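Membrane lipoprotein family protein (Aeropyrum pernix, PDB 4PEV) probably binds nucleosides such as adenosine outside the cell membrane and delivers them to an ABC transporter for uptake. Local coordinates at residues P52-R64 against G85-M99. Residues are numbered along the deposited sequence; the frame is centred on the assembly and turned at random.
Sequences PISVLVLFDVGGR and GVDVVFQTPQSLAVM. With ADN (adenosine), chain F; GOL (glycerol), chain G.
Val86 packs its two methyls against Ile53 CG2 and Val55 CG2, where strand 87-91 begins to pair in parallel with strand 54-59. Helix 69-84 joins the two strands into a beta-alpha-beta unit, with 87-91 outermost in the sheet. Asp87 N donates to Ile53 O, and Asp87 O receives Val55 N. Val88 CG1 rests 3.9 Å from Val57 CG2, on the Phe90 face; Val89 CG1 meets Leu56 CD1 on the other. Val89 N donates to Val55 O, its O accepting Val57 N.

CG anti to the carbonyl carbon (chi1 -61°) lays the Phe90 ring beside Val57, the face opposite Val88 CG1 turned to Arg64, whose guanidinium forms a cation-pi stack, CZ 4.0 Å from the centroid, while NH2 donates to a glycerol probably left from crystallisation. Phe59 meets Phe90 rim to rim. Gln91 lays its stem beside Leu58 CD1; its N gives only a weak, bent bond to Val57 O, its O accepts Phe59 N. Thr92 sets OG1 at the Phe59 ring edge; Pro93 CD abuts Phe59 O.

A hydrogen-bonded strand pair flanked by apolar side chains thus leads into the loop where Asp60 OD2 lies 3.1 Å from adenosine N1 and accepts from Leu121 N, consistent with the strand end placing Asp60.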
loop_
_atom_site.group_PDB
_atom_site.type_symbol
_atom_site.label_atom_id
_atom_site.label_comp_id
_atom_site.label_asym_id
_atom_site.label_seq_id
_atom_site.Cartn_x
_atom_site.Cartn_y
_atom_site.Cartn_z
ATOM N N PRO C 52 -17.715 -26.028 10.783
ATOM C CA PRO C 52 -18.167 -24.808 10.133
ATOM C C PRO C 52 -17.406 -24.611 8.811
ATOM O O PRO C 52 -17.082 -25.588 8.153
ATOM C CB PRO C 52 -17.817 -23.732 11.184
ATOM C CG PRO C 52 -16.597 -24.274 11.885
ATOM C CD PRO C 52 -16.524 -25.768 11.616
ATOM N N ILE C 53 -17.124 -23.370 8.432
ATOM C CA ILE C 53 -16.300 -23.076 7.269
ATOM C C ILE C 53 -14.858 -22.709 7.657
ATOM O O ILE C 53 -14.596 -22.013 8.637
ATOM C CB ILE C 53 -16.989 -22.002 6.392
ATOM C CG1 ILE C 53 -18.007 -22.703 5.492
ATOM C CG2 ILE C 53 -16.005 -21.213 5.526
ATOM C CD1 ILE C 53 -18.996 -21.768 4.847
ATOM N N SER C 54 -13.926 -23.175 6.841
ATOM C CA SER C 54 -12.529 -23.230 7.197
ATOM C C SER C 54 -11.690 -22.506 6.148
ATOM O O SER C 54 -11.821 -22.781 4.954
ATOM C CB SER C 54 -12.146 -24.699 7.268
ATOM O OG SER C 54 -10.759 -24.848 7.421
ATOM N N VAL C 55 -10.835 -21.582 6.587
ATOM C CA VAL C 55 -10.075 -20.744 5.666
ATOM C C VAL C 55 -8.608 -20.766 6.052
ATOM O O VAL C 55 -8.262 -20.777 7.237
ATOM C CB VAL C 55 -10.575 -19.284 5.656
ATOM C CG1 VAL C 55 -9.766 -18.431 4.692
ATOM C CG2 VAL C 55 -12.038 -19.202 5.257
ATOM N N LEU C 56 -7.753 -20.796 5.032
ATOM C CA LEU C 56 -6.319 -20.697 5.213
ATOM C C LEU C 56 -5.887 -19.378 4.617
ATOM O O LEU C 56 -6.192 -19.084 3.458
ATOM C CB LEU C 56 -5.594 -21.837 4.502
ATOM C CG LEU C 56 -4.068 -21.855 4.662
ATOM C CD1 LEU C 56 -3.637 -22.087 6.109
ATOM C CD2 LEU C 56 -3.477 -22.913 3.757
ATOM N N VAL C 57 -5.198 -18.579 5.423
ATOM C CA VAL C 57 -4.603 -17.341 4.958
ATOM C C VAL C 57 -3.120 -17.569 4.906
ATOM O O VAL C 57 -2.482 -17.906 5.915
ATOM C CB VAL C 57 -4.890 -16.159 5.877
ATOM C CG1 VAL C 57 -4.190 -14.904 5.340
ATOM C CG2 VAL C 57 -6.393 -15.935 5.993
ATOM N N LEU C 58 -2.577 -17.370 3.719
ATOM C CA LEU C 58 -1.273 -17.859 3.381
ATOM C C LEU C 58 -0.480 -16.636 2.953
ATOM O O LEU C 58 -0.701 -16.079 1.880
ATOM C CB LEU C 58 -1.434 -18.909 2.277
ATOM C CG LEU C 58 -0.409 -20.013 1.994
ATOM C CD1 LEU C 58 0.404 -20.445 3.206
ATOM C CD2 LEU C 58 -1.109 -21.208 1.373
ATOM N N PHE C 59 0.400 -16.183 3.837
ATOM C CA PHE C 59 1.191 -15.007 3.585
ATOM C C PHE C 59 2.342 -15.293 2.644
ATOM O O PHE C 59 2.747 -16.432 2.402
ATOM C CB PHE C 59 1.716 -14.393 4.891
ATOM C CG PHE C 59 0.625 -13.881 5.801
ATOM C CD1 PHE C 59 -0.184 -12.808 5.411
ATOM C CD2 PHE C 59 0.396 -14.477 7.040
ATOM C CE1 PHE C 59 -1.204 -12.342 6.247
ATOM C CE2 PHE C 59 -0.607 -14.012 7.882
ATOM C CZ PHE C 59 -1.411 -12.945 7.487
ATOM N N ASP C 60 2.862 -14.203 2.118
ATOM C CA ASP C 60 3.889 -14.224 1.112
ATOM C C ASP C 60 5.209 -14.359 1.827
ATOM O O ASP C 60 5.811 -15.414 1.856
ATOM C CB ASP C 60 3.847 -12.888 0.342
ATOM C CG ASP C 60 4.036 -13.064 -1.094
ATOM O OD1 ASP C 60 4.207 -14.228 -1.494
ATOM O OD2 ASP C 60 3.991 -12.059 -1.824
ATOM N N VAL C 61 5.618 -13.267 2.452
ATOM C CA VAL C 61 6.971 -13.101 2.915
ATOM C C VAL C 61 6.932 -12.984 4.429
ATOM O O VAL C 61 7.482 -13.826 5.142
ATOM C CB VAL C 61 7.582 -11.821 2.304
ATOM C CG1 VAL C 61 8.964 -11.548 2.879
ATOM C CG2 VAL C 61 7.624 -11.925 0.784
ATOM N N GLY C 62 6.230 -11.961 4.905
ATOM C CA GLY C 62 6.404 -11.492 6.257
ATOM C C GLY C 62 5.575 -12.192 7.293
ATOM O O GLY C 62 6.099 -12.616 8.323
ATOM N N GLY C 63 4.282 -12.309 7.031
ATOM C CA GLY C 63 3.313 -12.561 8.100
ATOM C C GLY C 63 2.891 -11.275 8.811
ATOM O O GLY C 63 3.256 -10.169 8.405
ATOM N N ARG C 64 2.109 -11.420 9.871
ATOM C CA ARG C 64 1.642 -10.276 10.654
ATOM C C ARG C 64 2.780 -9.542 11.388
ATOM O O ARG C 64 3.905 -10.058 11.485
ATOM C CB ARG C 64 0.569 -10.737 11.632
ATOM C CG ARG C 64 -0.685 -11.246 10.930
ATOM C CD ARG C 64 -1.622 -11.969 11.879
ATOM N NE ARG C 64 -1.147 -13.310 12.198
ATOM C CZ ARG C 64 -1.685 -14.095 13.129
ATOM N NH1 ARG C 64 -2.720 -13.669 13.840
ATOM N NH2 ARG C 64 -1.187 -15.310 13.353
ATOM N N GLY C 85 -18.396 -16.460 11.605
ATOM C CA GLY C 85 -18.229 -17.704 12.358
ATOM C C GLY C 85 -17.237 -18.715 11.804
ATOM O O GLY C 85 -17.212 -19.861 12.259
ATOM N N VAL C 86 -16.388 -18.298 10.868
ATOM C CA VAL C 86 -15.467 -19.226 10.196
ATOM C C VAL C 86 -14.190 -19.474 11.020
ATOM O O VAL C 86 -13.851 -18.677 11.901
ATOM C CB VAL C 86 -15.106 -18.751 8.756
ATOM C CG1 VAL C 86 -16.250 -17.978 8.125
ATOM C CG2 VAL C 86 -13.867 -17.890 8.723
ATOM N N ASP C 87 -13.499 -20.586 10.731
ATOM C CA ASP C 87 -12.181 -20.887 11.321
ATOM C C ASP C 87 -11.111 -20.385 10.386
ATOM O O ASP C 87 -11.094 -20.750 9.217
ATOM C CB ASP C 87 -11.947 -22.385 11.522
ATOM C CG ASP C 87 -13.092 -23.068 12.249
ATOM O OD1 ASP C 87 -13.814 -22.398 13.038
ATOM O OD2 ASP C 87 -13.272 -24.292 12.022
ATOM N N VAL C 88 -10.221 -19.546 10.900
ATOM C CA VAL C 88 -9.081 -19.087 10.132
ATOM C C VAL C 88 -7.789 -19.709 10.683
ATOM O O VAL C 88 -7.599 -19.803 11.887
ATOM C CB VAL C 88 -9.021 -17.555 10.126
ATOM C CG1 VAL C 88 -7.758 -17.057 9.444
ATOM C CG2 VAL C 88 -10.237 -16.992 9.412
ATOM N N VAL C 89 -6.935 -20.181 9.778
ATOM C CA VAL C 89 -5.566 -20.572 10.091
ATOM C C VAL C 89 -4.655 -19.664 9.279
ATOM O O VAL C 89 -4.883 -19.481 8.090
ATOM C CB VAL C 89 -5.294 -22.025 9.665
ATOM C CG1 VAL C 89 -3.814 -22.370 9.819
ATOM C CG2 VAL C 89 -6.163 -22.984 10.456
ATOM N N PHE C 90 -3.642 -19.081 9.916
ATOM C CA PHE C 90 -2.633 -18.290 9.202
ATOM C C PHE C 90 -1.427 -19.165 8.981
ATOM O O PHE C 90 -1.248 -20.167 9.660
ATOM C CB PHE C 90 -2.235 -17.055 9.988
ATOM C CG PHE C 90 -3.374 -16.124 10.248
ATOM C CD1 PHE C 90 -3.800 -15.246 9.268
ATOM C CD2 PHE C 90 -4.036 -16.138 11.466
ATOM C CE1 PHE C 90 -4.847 -14.386 9.498
ATOM C CE2 PHE C 90 -5.089 -15.278 11.706
ATOM C CZ PHE C 90 -5.491 -14.396 10.727
ATOM N N GLN C 91 -0.607 -18.803 8.009
ATOM C CA GLN C 91 0.587 -19.578 7.723
ATOM C C GLN C 91 1.586 -18.760 6.913
ATOM O O GLN C 91 1.212 -18.048 5.974
ATOM C CB GLN C 91 0.205 -20.845 6.971
ATOM C CG GLN C 91 1.375 -21.771 6.716
ATOM C CD GLN C 91 0.948 -23.077 6.101
ATOM O OE1 GLN C 91 -0.144 -23.576 6.362
ATOM N NE2 GLN C 91 1.816 -23.643 5.281
ATOM N N THR C 92 2.859 -18.863 7.294
ATOM C CA THR C 92 3.928 -18.059 6.690
ATOM C C THR C 92 5.080 -18.969 6.261
ATOM O O THR C 92 5.799 -19.502 7.111
ATOM C CB THR C 92 4.442 -16.978 7.670
ATOM O OG1 THR C 92 3.331 -16.350 8.333
ATOM C CG2 THR C 92 5.248 -15.921 6.924
ATOM N N PRO C 93 5.257 -19.154 4.944
ATOM C CA PRO C 93 6.355 -19.965 4.452
ATOM C C PRO C 93 7.679 -19.374 4.866
ATOM O O PRO C 93 7.818 -18.146 4.923
ATOM C CB PRO C 93 6.220 -19.886 2.923
ATOM C CG PRO C 93 4.882 -19.338 2.656
ATOM C CD PRO C 93 4.526 -18.504 3.849
ATOM N N GLN C 94 8.648 -20.237 5.138
ATOM C CA GLN C 94 9.954 -19.797 5.619
ATOM C C GLN C 94 10.919 -19.497 4.493
ATOM O O GLN C 94 11.942 -18.876 4.737
ATOM C CB GLN C 94 10.552 -20.846 6.555
ATOM C CG GLN C 94 9.804 -20.948 7.881
ATOM C CD GLN C 94 9.635 -19.595 8.568
ATOM O OE1 GLN C 94 10.596 -19.034 9.102
ATOM N NE2 GLN C 94 8.402 -19.065 8.555
ATOM N N SER C 95 10.592 -19.939 3.276
ATOM C CA SER C 95 11.403 -19.651 2.087
ATOM C C SER C 95 10.508 -19.390 0.882
ATOM O O SER C 95 9.322 -19.684 0.932
ATOM C CB SER C 95 12.396 -20.811 1.792
ATOM O OG SER C 95 11.801 -21.931 1.151
ATOM N N LEU C 96 11.083 -18.824 -0.183
ATOM C CA LEU C 96 10.413 -18.703 -1.488
ATOM C C LEU C 96 10.393 -20.049 -2.210
ATOM O O LEU C 96 9.402 -20.417 -2.827
ATOM C CB LEU C 96 11.129 -17.687 -2.394
ATOM C CG LEU C 96 11.419 -16.266 -1.885
ATOM C CD1 LEU C 96 12.608 -15.661 -2.628
ATOM C CD2 LEU C 96 10.204 -15.351 -1.981
ATOM N N ALA C 97 11.499 -20.780 -2.144
ATOM C CA ALA C 97 11.593 -22.119 -2.740
ATOM C C ALA C 97 10.394 -23.024 -2.459
ATOM O O ALA C 97 9.953 -23.789 -3.321
ATOM C CB ALA C 97 12.859 -22.807 -2.241
ATOM N N VAL C 98 9.889 -22.944 -1.234
ATOM C CA VAL C 98 8.927 -23.911 -0.724
ATOM C C VAL C 98 7.439 -23.518 -0.939
ATOM O O VAL C 98 6.542 -24.296 -0.633
ATOM C CB VAL C 98 9.247 -24.181 0.762
ATOM C CG1 VAL C 98 8.728 -23.061 1.643
ATOM C CG2 VAL C 98 8.700 -25.524 1.219
HETATM N N MSE C 99 7.174 -22.344 -1.505
HETATM C CA MSE C 99 5.808 -21.843 -1.626
HETATM C C MSE C 99 4.906 -22.779 -2.356
HETATM O O MSE C 99 3.787 -23.014 -1.918
HETATM C CB MSE C 99 5.805 -20.506 -2.353
HETATM C CG MSE C 99 6.351 -19.406 -1.441
HETATM SE SE MSE C 99 5.979 -17.602 -2.158
HETATM C CE MSE C 99 7.600 -17.438 -3.268
HETATM O "O5'" ADN F . 3.685 -1.769 1.672
HETATM C "C5'" ADN F . 3.543 -1.300 0.318
HETATM C "C4'" ADN F . 3.063 -2.345 -0.695
HETATM O "O4'" ADN F . 4.015 -3.397 -0.873
HETATM C "C3'" ADN F . 1.760 -3.074 -0.378
HETATM O "O3'" ADN F . 0.607 -2.288 -0.695
HETATM C "C2'" ADN F . 1.890 -4.339 -1.219
HETATM O "O2'" ADN F . 1.508 -4.150 -2.588
HETATM C "C1'" ADN F . 3.365 -4.635 -1.148
HETATM N N9 ADN F . 3.670 -5.570 -0.048
HETATM C C8 ADN F . 3.794 -5.280 1.269
HETATM N N7 ADN F . 4.096 -6.391 1.993
HETATM C C5 ADN F . 4.174 -7.410 1.110
HETATM C C6 ADN F . 4.449 -8.862 1.164
HETATM N N6 ADN F . 4.705 -9.452 2.347
HETATM N N1 ADN F . 4.422 -9.570 0.008
HETATM C C2 ADN F . 4.155 -8.996 -1.185
HETATM N N3 ADN F . 3.895 -7.688 -1.310
HETATM C C4 ADN F . 3.886 -6.864 -0.228
HETATM C C1 GOL G . 1.871 -15.411 12.502
HETATM O O1 GOL G . 0.912 -16.329 11.989
HETATM C C2 GOL G . 2.739 -15.012 11.335
HETATM O O2 GOL G . 1.814 -14.511 10.400
HETATM C C3 GOL G . 3.744 -13.929 11.724
HETATM O O3 GOL G . 4.886 -13.929 10.857
#